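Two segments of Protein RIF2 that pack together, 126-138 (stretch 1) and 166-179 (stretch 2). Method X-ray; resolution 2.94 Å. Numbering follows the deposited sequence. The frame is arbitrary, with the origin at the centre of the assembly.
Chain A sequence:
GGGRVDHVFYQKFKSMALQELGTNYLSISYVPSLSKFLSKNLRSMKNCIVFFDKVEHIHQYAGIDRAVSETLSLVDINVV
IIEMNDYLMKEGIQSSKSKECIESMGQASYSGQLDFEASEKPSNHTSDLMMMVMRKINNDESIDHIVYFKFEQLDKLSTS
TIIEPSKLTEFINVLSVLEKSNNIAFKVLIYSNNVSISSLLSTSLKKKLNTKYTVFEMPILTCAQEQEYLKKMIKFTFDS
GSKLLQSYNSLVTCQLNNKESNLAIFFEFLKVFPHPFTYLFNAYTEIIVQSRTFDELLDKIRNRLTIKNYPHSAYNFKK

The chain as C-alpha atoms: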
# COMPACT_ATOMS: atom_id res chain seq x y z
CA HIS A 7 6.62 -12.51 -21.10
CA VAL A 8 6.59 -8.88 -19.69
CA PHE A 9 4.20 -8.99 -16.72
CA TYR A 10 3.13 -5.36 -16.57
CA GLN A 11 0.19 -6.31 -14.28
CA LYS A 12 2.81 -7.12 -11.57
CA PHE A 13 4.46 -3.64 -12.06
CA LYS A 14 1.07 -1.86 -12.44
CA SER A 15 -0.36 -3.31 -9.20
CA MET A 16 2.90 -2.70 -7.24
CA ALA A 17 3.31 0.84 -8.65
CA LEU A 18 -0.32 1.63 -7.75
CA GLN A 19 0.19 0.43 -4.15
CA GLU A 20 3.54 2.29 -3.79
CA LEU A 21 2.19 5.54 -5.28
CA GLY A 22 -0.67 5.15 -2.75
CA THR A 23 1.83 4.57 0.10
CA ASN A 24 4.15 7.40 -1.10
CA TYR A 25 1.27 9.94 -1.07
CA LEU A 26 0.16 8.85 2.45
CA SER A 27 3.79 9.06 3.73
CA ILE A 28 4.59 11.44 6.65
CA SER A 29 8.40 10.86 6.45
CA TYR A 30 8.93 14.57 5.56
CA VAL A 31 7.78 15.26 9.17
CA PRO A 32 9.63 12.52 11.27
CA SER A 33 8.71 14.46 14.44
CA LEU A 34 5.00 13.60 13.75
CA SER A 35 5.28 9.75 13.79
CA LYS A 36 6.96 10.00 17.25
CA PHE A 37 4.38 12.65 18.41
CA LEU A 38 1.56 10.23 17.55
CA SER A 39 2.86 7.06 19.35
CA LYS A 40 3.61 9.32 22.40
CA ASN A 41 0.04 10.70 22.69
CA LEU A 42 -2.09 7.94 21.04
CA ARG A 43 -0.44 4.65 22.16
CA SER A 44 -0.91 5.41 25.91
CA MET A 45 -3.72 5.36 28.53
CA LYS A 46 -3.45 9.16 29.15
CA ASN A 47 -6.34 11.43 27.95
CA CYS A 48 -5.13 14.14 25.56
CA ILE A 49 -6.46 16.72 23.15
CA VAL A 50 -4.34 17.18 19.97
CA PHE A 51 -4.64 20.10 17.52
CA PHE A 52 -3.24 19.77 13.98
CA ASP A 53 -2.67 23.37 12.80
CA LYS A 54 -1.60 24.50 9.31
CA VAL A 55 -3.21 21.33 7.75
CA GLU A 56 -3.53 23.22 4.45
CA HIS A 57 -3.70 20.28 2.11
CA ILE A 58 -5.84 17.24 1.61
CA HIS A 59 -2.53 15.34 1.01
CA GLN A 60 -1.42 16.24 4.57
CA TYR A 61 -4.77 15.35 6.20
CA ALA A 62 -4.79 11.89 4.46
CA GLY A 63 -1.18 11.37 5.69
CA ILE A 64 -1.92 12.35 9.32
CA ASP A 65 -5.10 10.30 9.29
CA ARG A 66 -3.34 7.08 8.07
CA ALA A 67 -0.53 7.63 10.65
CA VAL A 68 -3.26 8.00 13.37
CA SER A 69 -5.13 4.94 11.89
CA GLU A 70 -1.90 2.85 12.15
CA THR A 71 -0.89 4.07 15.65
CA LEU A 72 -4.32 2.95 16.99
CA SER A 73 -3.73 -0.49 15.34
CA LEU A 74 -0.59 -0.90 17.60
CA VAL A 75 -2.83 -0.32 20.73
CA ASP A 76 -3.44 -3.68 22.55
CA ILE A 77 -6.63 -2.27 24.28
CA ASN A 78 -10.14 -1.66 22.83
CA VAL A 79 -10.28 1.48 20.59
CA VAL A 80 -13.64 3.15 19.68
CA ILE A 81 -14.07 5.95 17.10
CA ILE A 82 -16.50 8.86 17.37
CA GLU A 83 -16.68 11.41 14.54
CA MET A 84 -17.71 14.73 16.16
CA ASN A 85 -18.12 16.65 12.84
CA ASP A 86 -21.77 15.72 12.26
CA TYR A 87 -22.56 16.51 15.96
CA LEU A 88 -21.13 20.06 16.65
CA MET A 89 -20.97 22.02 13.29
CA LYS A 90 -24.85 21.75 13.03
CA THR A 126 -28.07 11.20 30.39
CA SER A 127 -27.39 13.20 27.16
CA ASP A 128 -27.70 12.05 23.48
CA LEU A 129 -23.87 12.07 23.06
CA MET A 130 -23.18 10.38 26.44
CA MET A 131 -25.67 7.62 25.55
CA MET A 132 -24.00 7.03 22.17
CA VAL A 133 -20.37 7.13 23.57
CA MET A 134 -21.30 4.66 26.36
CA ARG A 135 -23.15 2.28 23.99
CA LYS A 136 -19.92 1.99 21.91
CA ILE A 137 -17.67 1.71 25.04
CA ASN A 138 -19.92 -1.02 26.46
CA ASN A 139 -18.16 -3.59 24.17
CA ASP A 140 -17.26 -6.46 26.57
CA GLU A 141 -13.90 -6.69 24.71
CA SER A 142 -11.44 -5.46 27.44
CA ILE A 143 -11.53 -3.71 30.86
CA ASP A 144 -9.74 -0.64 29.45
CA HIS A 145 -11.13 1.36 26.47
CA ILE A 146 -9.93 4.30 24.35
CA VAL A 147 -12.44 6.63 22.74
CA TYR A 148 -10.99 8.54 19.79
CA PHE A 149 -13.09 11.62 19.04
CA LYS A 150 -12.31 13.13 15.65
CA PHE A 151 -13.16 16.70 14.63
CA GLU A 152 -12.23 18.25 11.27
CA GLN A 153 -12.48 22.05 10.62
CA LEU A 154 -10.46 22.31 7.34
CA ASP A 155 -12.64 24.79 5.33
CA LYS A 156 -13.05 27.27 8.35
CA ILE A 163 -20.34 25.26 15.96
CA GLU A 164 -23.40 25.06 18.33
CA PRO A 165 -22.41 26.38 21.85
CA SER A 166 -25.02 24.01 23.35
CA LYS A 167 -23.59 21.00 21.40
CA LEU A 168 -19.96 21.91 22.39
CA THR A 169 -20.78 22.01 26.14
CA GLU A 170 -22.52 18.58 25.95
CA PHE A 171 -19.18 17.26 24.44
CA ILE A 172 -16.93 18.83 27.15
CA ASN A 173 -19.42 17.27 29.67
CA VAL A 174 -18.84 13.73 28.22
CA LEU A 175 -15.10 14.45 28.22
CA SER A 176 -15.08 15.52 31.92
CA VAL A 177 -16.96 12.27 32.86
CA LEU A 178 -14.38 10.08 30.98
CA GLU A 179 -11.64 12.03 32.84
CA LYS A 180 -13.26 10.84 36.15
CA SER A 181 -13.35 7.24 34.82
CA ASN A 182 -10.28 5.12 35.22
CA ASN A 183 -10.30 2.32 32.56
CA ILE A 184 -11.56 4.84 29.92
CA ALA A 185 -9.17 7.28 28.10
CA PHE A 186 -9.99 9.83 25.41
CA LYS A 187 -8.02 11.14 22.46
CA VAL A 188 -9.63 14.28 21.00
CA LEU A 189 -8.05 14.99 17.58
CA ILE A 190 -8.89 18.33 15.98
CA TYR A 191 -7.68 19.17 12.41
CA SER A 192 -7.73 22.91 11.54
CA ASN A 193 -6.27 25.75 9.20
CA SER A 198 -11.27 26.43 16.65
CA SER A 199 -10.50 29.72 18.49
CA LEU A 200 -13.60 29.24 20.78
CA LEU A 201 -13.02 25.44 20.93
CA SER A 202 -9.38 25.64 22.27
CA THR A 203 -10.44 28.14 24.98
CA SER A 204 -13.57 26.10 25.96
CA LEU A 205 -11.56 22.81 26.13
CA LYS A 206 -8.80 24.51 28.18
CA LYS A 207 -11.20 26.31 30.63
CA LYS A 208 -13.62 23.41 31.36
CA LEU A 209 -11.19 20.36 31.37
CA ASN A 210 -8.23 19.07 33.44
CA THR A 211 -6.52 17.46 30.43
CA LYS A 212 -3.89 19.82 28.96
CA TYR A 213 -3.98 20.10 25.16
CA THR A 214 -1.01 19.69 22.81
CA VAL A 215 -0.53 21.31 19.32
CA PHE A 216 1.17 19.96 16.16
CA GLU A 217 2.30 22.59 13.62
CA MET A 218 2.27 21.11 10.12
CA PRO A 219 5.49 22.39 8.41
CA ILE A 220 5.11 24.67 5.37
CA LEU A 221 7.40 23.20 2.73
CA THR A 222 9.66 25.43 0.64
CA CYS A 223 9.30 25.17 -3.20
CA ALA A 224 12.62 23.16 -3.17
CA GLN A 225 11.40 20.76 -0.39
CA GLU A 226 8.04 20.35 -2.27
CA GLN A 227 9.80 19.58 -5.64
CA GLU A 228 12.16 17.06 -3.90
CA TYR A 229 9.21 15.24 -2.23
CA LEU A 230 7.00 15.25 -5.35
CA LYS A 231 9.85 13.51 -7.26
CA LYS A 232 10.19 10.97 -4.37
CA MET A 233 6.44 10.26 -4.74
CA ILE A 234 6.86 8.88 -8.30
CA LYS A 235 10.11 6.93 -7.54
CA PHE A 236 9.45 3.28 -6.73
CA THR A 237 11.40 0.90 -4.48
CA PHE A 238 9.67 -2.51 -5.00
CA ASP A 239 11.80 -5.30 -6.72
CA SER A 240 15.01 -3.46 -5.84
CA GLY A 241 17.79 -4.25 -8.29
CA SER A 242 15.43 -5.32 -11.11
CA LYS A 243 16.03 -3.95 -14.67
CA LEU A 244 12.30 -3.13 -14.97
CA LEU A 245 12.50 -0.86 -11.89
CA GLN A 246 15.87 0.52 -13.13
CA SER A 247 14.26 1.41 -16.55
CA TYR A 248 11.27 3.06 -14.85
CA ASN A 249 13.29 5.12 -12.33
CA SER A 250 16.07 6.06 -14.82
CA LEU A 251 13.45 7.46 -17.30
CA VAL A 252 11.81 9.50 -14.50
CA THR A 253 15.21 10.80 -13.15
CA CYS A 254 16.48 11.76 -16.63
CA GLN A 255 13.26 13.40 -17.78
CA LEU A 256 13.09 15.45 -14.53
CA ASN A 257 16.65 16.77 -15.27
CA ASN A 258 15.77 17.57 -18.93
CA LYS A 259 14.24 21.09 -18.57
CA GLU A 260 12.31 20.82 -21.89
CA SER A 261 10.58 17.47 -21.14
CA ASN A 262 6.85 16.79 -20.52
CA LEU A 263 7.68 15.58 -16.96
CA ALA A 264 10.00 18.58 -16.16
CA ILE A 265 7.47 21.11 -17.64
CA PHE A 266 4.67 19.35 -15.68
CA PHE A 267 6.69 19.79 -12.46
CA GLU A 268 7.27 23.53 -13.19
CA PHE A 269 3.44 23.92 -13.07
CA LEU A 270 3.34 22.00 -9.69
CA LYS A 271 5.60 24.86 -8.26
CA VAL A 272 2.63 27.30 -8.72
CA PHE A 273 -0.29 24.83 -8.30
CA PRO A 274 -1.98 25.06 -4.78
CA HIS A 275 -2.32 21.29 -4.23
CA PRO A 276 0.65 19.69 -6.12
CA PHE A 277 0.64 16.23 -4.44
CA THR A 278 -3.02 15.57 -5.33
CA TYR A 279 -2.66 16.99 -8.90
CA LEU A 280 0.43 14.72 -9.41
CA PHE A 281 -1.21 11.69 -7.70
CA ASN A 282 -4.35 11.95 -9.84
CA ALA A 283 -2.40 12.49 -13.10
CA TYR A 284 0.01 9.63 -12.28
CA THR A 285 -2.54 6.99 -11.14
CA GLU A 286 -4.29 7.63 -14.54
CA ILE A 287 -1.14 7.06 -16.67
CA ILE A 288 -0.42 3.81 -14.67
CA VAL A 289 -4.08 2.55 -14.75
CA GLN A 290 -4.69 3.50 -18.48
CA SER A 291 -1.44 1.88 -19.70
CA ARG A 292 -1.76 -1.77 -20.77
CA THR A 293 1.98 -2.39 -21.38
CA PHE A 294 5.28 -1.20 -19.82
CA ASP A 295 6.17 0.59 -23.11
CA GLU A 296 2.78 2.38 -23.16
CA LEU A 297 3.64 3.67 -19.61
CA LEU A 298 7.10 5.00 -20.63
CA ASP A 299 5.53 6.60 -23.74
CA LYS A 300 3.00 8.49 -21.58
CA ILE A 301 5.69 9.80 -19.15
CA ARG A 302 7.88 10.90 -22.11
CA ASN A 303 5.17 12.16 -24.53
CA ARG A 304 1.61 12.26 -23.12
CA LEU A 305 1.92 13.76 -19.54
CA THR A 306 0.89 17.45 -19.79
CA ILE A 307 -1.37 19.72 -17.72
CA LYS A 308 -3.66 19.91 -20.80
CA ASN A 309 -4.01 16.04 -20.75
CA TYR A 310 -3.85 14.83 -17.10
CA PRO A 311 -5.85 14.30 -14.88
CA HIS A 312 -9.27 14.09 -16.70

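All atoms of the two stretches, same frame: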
# COMPACT_ATOMS: atom_id res chain seq x y z
N THR A 126 -26.89 10.34 30.32
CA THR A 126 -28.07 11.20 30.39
C THR A 126 -28.35 11.94 29.08
O THR A 126 -29.51 12.05 28.67
CB THR A 126 -28.01 12.17 31.59
N SER A 127 -27.29 12.46 28.42
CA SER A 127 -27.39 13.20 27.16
C SER A 127 -27.31 12.27 25.94
O SER A 127 -26.91 11.11 26.07
CB SER A 127 -26.33 14.30 27.09
OG SER A 127 -25.03 13.83 26.75
N ASP A 128 -27.71 12.77 24.75
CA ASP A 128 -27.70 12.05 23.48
C ASP A 128 -26.30 11.49 23.16
O ASP A 128 -26.17 10.32 22.78
CB ASP A 128 -28.13 12.98 22.31
CG ASP A 128 -29.17 14.06 22.61
OD1 ASP A 128 -29.96 13.87 23.56
OD2 ASP A 128 -29.21 15.07 21.86
N LEU A 129 -25.28 12.35 23.31
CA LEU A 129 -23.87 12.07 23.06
C LEU A 129 -23.36 11.02 24.02
O LEU A 129 -22.86 9.99 23.58
CB LEU A 129 -23.07 13.38 23.18
CG LEU A 129 -21.58 13.37 22.87
CD1 LEU A 129 -21.26 12.69 21.55
CD2 LEU A 129 -21.06 14.76 22.84
N MET A 130 -23.55 11.27 25.33
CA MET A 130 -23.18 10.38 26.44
C MET A 130 -23.71 8.98 26.20
O MET A 130 -22.97 8.01 26.33
CB MET A 130 -23.75 10.94 27.75
CG MET A 130 -23.36 10.16 28.97
SD MET A 130 -21.65 10.46 29.47
CE MET A 130 -21.80 12.19 30.12
N MET A 131 -24.98 8.87 25.82
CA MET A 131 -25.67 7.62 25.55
C MET A 131 -25.01 6.86 24.43
O MET A 131 -24.79 5.65 24.57
CB MET A 131 -27.13 7.91 25.20
CG MET A 131 -28.02 7.85 26.39
SD MET A 131 -28.77 6.22 26.44
CE MET A 131 -30.25 6.52 25.40
N MET A 132 -24.66 7.58 23.35
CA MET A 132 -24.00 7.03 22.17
C MET A 132 -22.56 6.59 22.47
O MET A 132 -22.20 5.49 22.05
CB MET A 132 -24.08 8.01 21.00
CG MET A 132 -23.46 7.48 19.72
SD MET A 132 -21.92 8.35 19.32
CE MET A 132 -22.61 9.90 18.57
N VAL A 133 -21.76 7.43 23.19
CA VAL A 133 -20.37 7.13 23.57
C VAL A 133 -20.34 5.86 24.41
O VAL A 133 -19.57 4.96 24.10
CB VAL A 133 -19.64 8.31 24.28
CG1 VAL A 133 -18.25 7.90 24.76
CG2 VAL A 133 -19.54 9.54 23.37
N MET A 134 -21.20 5.79 25.44
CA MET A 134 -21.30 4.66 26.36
C MET A 134 -21.73 3.38 25.69
O MET A 134 -21.20 2.32 26.03
CB MET A 134 -22.20 4.98 27.58
CG MET A 134 -21.67 6.10 28.46
SD MET A 134 -20.05 5.78 29.19
CE MET A 134 -19.48 7.38 29.34
N ARG A 135 -22.66 3.45 24.73
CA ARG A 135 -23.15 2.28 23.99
C ARG A 135 -21.99 1.59 23.28
O ARG A 135 -21.86 0.36 23.35
CB ARG A 135 -24.23 2.70 22.97
N LYS A 136 -21.11 2.41 22.64
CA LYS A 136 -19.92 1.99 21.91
C LYS A 136 -18.94 1.37 22.87
O LYS A 136 -18.57 0.21 22.68
CB LYS A 136 -19.30 3.17 21.16
CG LYS A 136 -20.09 3.58 19.91
CD LYS A 136 -19.23 4.33 18.94
CE LYS A 136 -19.80 4.26 17.55
NZ LYS A 136 -19.02 5.10 16.60
N ILE A 137 -18.59 2.11 23.97
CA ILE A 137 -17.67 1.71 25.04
C ILE A 137 -18.13 0.48 25.78
O ILE A 137 -17.30 -0.21 26.35
CB ILE A 137 -17.41 2.90 26.00
CG1 ILE A 137 -16.43 3.92 25.42
CG2 ILE A 137 -16.95 2.47 27.38
CD1 ILE A 137 -16.31 5.17 26.33
N ASN A 138 -19.43 0.16 25.76
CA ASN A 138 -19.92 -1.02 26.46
C ASN A 138 -19.55 -2.37 25.80
O ASN A 138 -20.07 -3.41 26.22
CB ASN A 138 -21.41 -0.94 26.74
CG ASN A 138 -21.70 -1.24 28.18
OD1 ASN A 138 -21.69 -0.34 29.03
ND2 ASN A 138 -21.87 -2.51 28.51
N SER A 166 -24.27 25.02 22.63
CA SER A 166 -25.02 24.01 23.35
C SER A 166 -24.46 22.60 23.07
O SER A 166 -24.29 21.82 24.00
CB SER A 166 -26.50 24.08 22.98
OG SER A 166 -26.70 24.15 21.58
N LYS A 167 -24.15 22.30 21.79
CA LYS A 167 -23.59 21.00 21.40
C LYS A 167 -22.16 20.78 21.92
O LYS A 167 -21.81 19.67 22.32
CB LYS A 167 -23.68 20.77 19.87
CG LYS A 167 -25.09 20.49 19.33
CD LYS A 167 -25.78 19.26 19.96
CE LYS A 167 -26.74 18.55 19.04
NZ LYS A 167 -27.48 17.46 19.75
N LEU A 168 -21.35 21.87 21.92
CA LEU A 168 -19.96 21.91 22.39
C LEU A 168 -19.86 21.63 23.88
O LEU A 168 -18.96 20.90 24.29
CB LEU A 168 -19.31 23.27 22.04
CG LEU A 168 -17.87 23.57 22.54
CD1 LEU A 168 -16.88 22.48 22.16
CD2 LEU A 168 -17.37 24.90 22.00
N THR A 169 -20.77 22.21 24.69
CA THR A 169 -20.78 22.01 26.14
C THR A 169 -21.08 20.56 26.49
O THR A 169 -20.37 19.99 27.32
CB THR A 169 -21.73 22.99 26.83
OG1 THR A 169 -21.60 24.26 26.20
CG2 THR A 169 -21.45 23.10 28.32
N GLU A 170 -22.09 19.98 25.83
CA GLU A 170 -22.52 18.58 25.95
C GLU A 170 -21.30 17.63 25.73
O GLU A 170 -21.18 16.63 26.45
CB GLU A 170 -23.62 18.32 24.90
CG GLU A 170 -24.51 17.11 25.16
CD GLU A 170 -25.73 16.98 24.27
OE1 GLU A 170 -26.15 17.98 23.65
OE2 GLU A 170 -26.26 15.84 24.17
N PHE A 171 -20.41 17.98 24.77
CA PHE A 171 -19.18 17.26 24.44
C PHE A 171 -18.16 17.35 25.56
O PHE A 171 -17.64 16.32 25.97
CB PHE A 171 -18.59 17.74 23.08
CG PHE A 171 -17.29 17.11 22.62
CD1 PHE A 171 -17.06 15.74 22.79
CD2 PHE A 171 -16.33 17.86 21.96
CE1 PHE A 171 -15.86 15.16 22.35
CE2 PHE A 171 -15.13 17.27 21.53
CZ PHE A 171 -14.92 15.93 21.71
N ILE A 172 -17.88 18.58 26.05
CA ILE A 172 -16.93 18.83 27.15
C ILE A 172 -17.44 18.18 28.47
O ILE A 172 -16.64 17.85 29.36
CB ILE A 172 -16.56 20.33 27.29
CG1 ILE A 172 -16.01 20.90 25.96
CG2 ILE A 172 -15.55 20.55 28.42
CD1 ILE A 172 -16.06 22.43 25.90
N ASN A 173 -18.77 17.96 28.56
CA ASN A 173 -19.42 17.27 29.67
C ASN A 173 -19.10 15.75 29.64
O ASN A 173 -18.73 15.16 30.66
CB ASN A 173 -20.92 17.54 29.67
CG ASN A 173 -21.32 18.96 30.08
OD1 ASN A 173 -20.49 19.81 30.44
ND2 ASN A 173 -22.60 19.25 29.96
N VAL A 174 -19.19 15.14 28.44
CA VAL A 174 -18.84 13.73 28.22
C VAL A 174 -17.35 13.59 28.52
O VAL A 174 -16.95 12.70 29.28
CB VAL A 174 -19.23 13.21 26.82
CG1 VAL A 174 -18.72 11.79 26.58
CG2 VAL A 174 -20.74 13.25 26.62
N LEU A 175 -16.54 14.52 27.99
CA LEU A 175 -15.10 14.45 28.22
C LEU A 175 -14.73 14.53 29.70
O LEU A 175 -13.91 13.73 30.14
CB LEU A 175 -14.32 15.48 27.38
CG LEU A 175 -14.33 15.33 25.87
CD1 LEU A 175 -13.57 16.43 25.25
CD2 LEU A 175 -13.76 14.02 25.43
N SER A 176 -15.38 15.42 30.49
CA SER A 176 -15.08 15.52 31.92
C SER A 176 -15.50 14.24 32.69
O SER A 176 -14.85 13.89 33.66
CB SER A 176 -15.64 16.80 32.55
OG SER A 176 -17.04 16.76 32.76
N VAL A 177 -16.54 13.53 32.22
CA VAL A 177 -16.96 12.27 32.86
C VAL A 177 -15.97 11.13 32.57
O VAL A 177 -15.74 10.30 33.44
CB VAL A 177 -18.42 11.91 32.51
CG1 VAL A 177 -18.75 10.47 32.89
CG2 VAL A 177 -19.37 12.88 33.18
N LEU A 178 -15.36 11.11 31.36
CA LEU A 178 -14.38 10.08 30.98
C LEU A 178 -13.04 10.31 31.70
O LEU A 178 -12.26 9.37 31.91
CB LEU A 178 -14.19 10.01 29.46
CG LEU A 178 -15.43 9.75 28.57
CD1 LEU A 178 -15.01 9.66 27.10
CD2 LEU A 178 -16.17 8.49 28.97
N GLU A 179 -12.81 11.58 32.10
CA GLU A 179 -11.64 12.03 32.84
C GLU A 179 -11.70 11.40 34.23
O GLU A 179 -10.70 10.88 34.71
CB GLU A 179 -11.65 13.57 32.94
CG GLU A 179 -10.38 14.25 32.47
CD GLU A 179 -10.48 15.75 32.28
OE1 GLU A 179 -11.06 16.44 33.15
OE2 GLU A 179 -9.93 16.25 31.27

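Two helices that run in roughly the same direction can pack closely when a small, branched side chain on one sits in a hollow between the ridges of the other. The segments 126-138 and 166-179 of Protein RIF2 illustrate the principle. Their axes cross at -42° and approach to 9.4 Å, and together the two surfaces bury 523 Å². Leu129, Val133, Ile137, Phe171, Val174 and Leu178 are buried, whereas Asp128 at the charged end is exposed. No clear hydrogen bond joins the two stretches; apart from a charged fringe at one end, the contact is a matter of fitted shape.

The central bump is Val174. It points toward the first helix and is the residue most covered by the partner stretch, and its short, beta-branched side chain fits where the backbones come near, with Met130 CA and Val174 CA 5.8 Å apart. The hollow that receives it is lined by Leu129, Met130 and Val133. Val174 CG2 lies 3.8 Å from Leu129 CG and 3.7 Å from the backbone atom Met130 N, so this methyl reaches the main chain itself at the first turn of the helix. Its other methyl, Val174 CG1, meets Val133 CG2 at 4.0 Å. Val133 also points toward the partner, and its compact branched side chain fits at this close spacing.

Leu129 is the answering bump. It too points toward its partner, with chi1 in t and chi2 in p, and it places CD2 3.5 Å from Phe171 CA and 3.9 Å from Phe171 CB. The leucine therefore packs against the base of the phenylalanine, whose own CA-to-CB bond runs sideways, and meets its ring only obliquely.

Flexible methionines close the contact where the CA-to-CB bond is not aimed at the partner. Met130 sets out sideways, yet its unbranched chain, t at chi1 and p at both chi2 and chi3, folds round so that CE lies 3.8 Å from Val174 CG2 and 4.0 Å from Val177 CG2. Met134 follows the same strategy a turn later, bringing its CE to 3.5 Å from Leu178 CD2. Leu178 in turn projects toward the first helix and fills the space among three side chains: besides Met134, it has Val133, with CG1 4.4 Å from Leu178 CD1, and Ile137, with CD1 4.2 Å from Leu178 CD2.

At the start of the first helix the character changes. Ser127 caps it, its OG accepting a hydrogen bond from Met130 N at 3.3 Å, which satisfies an amide that the helix cannot pair with a backbone carbonyl. Beside this cap lies the extended side chain of Glu170, its OE2 3.3 Å from Ser127 CB and 3.4 Å from Asp128 N. An acidic group suits the amide-rich beginning of a helix, although Asp128 OD2 is also only 3.8 Å from Glu170 OE2, a proximity of like charges. A positive charge lies at hand as well: Lys167 NZ is 3.6 Å from Asp128 OD2, a long salt bridge.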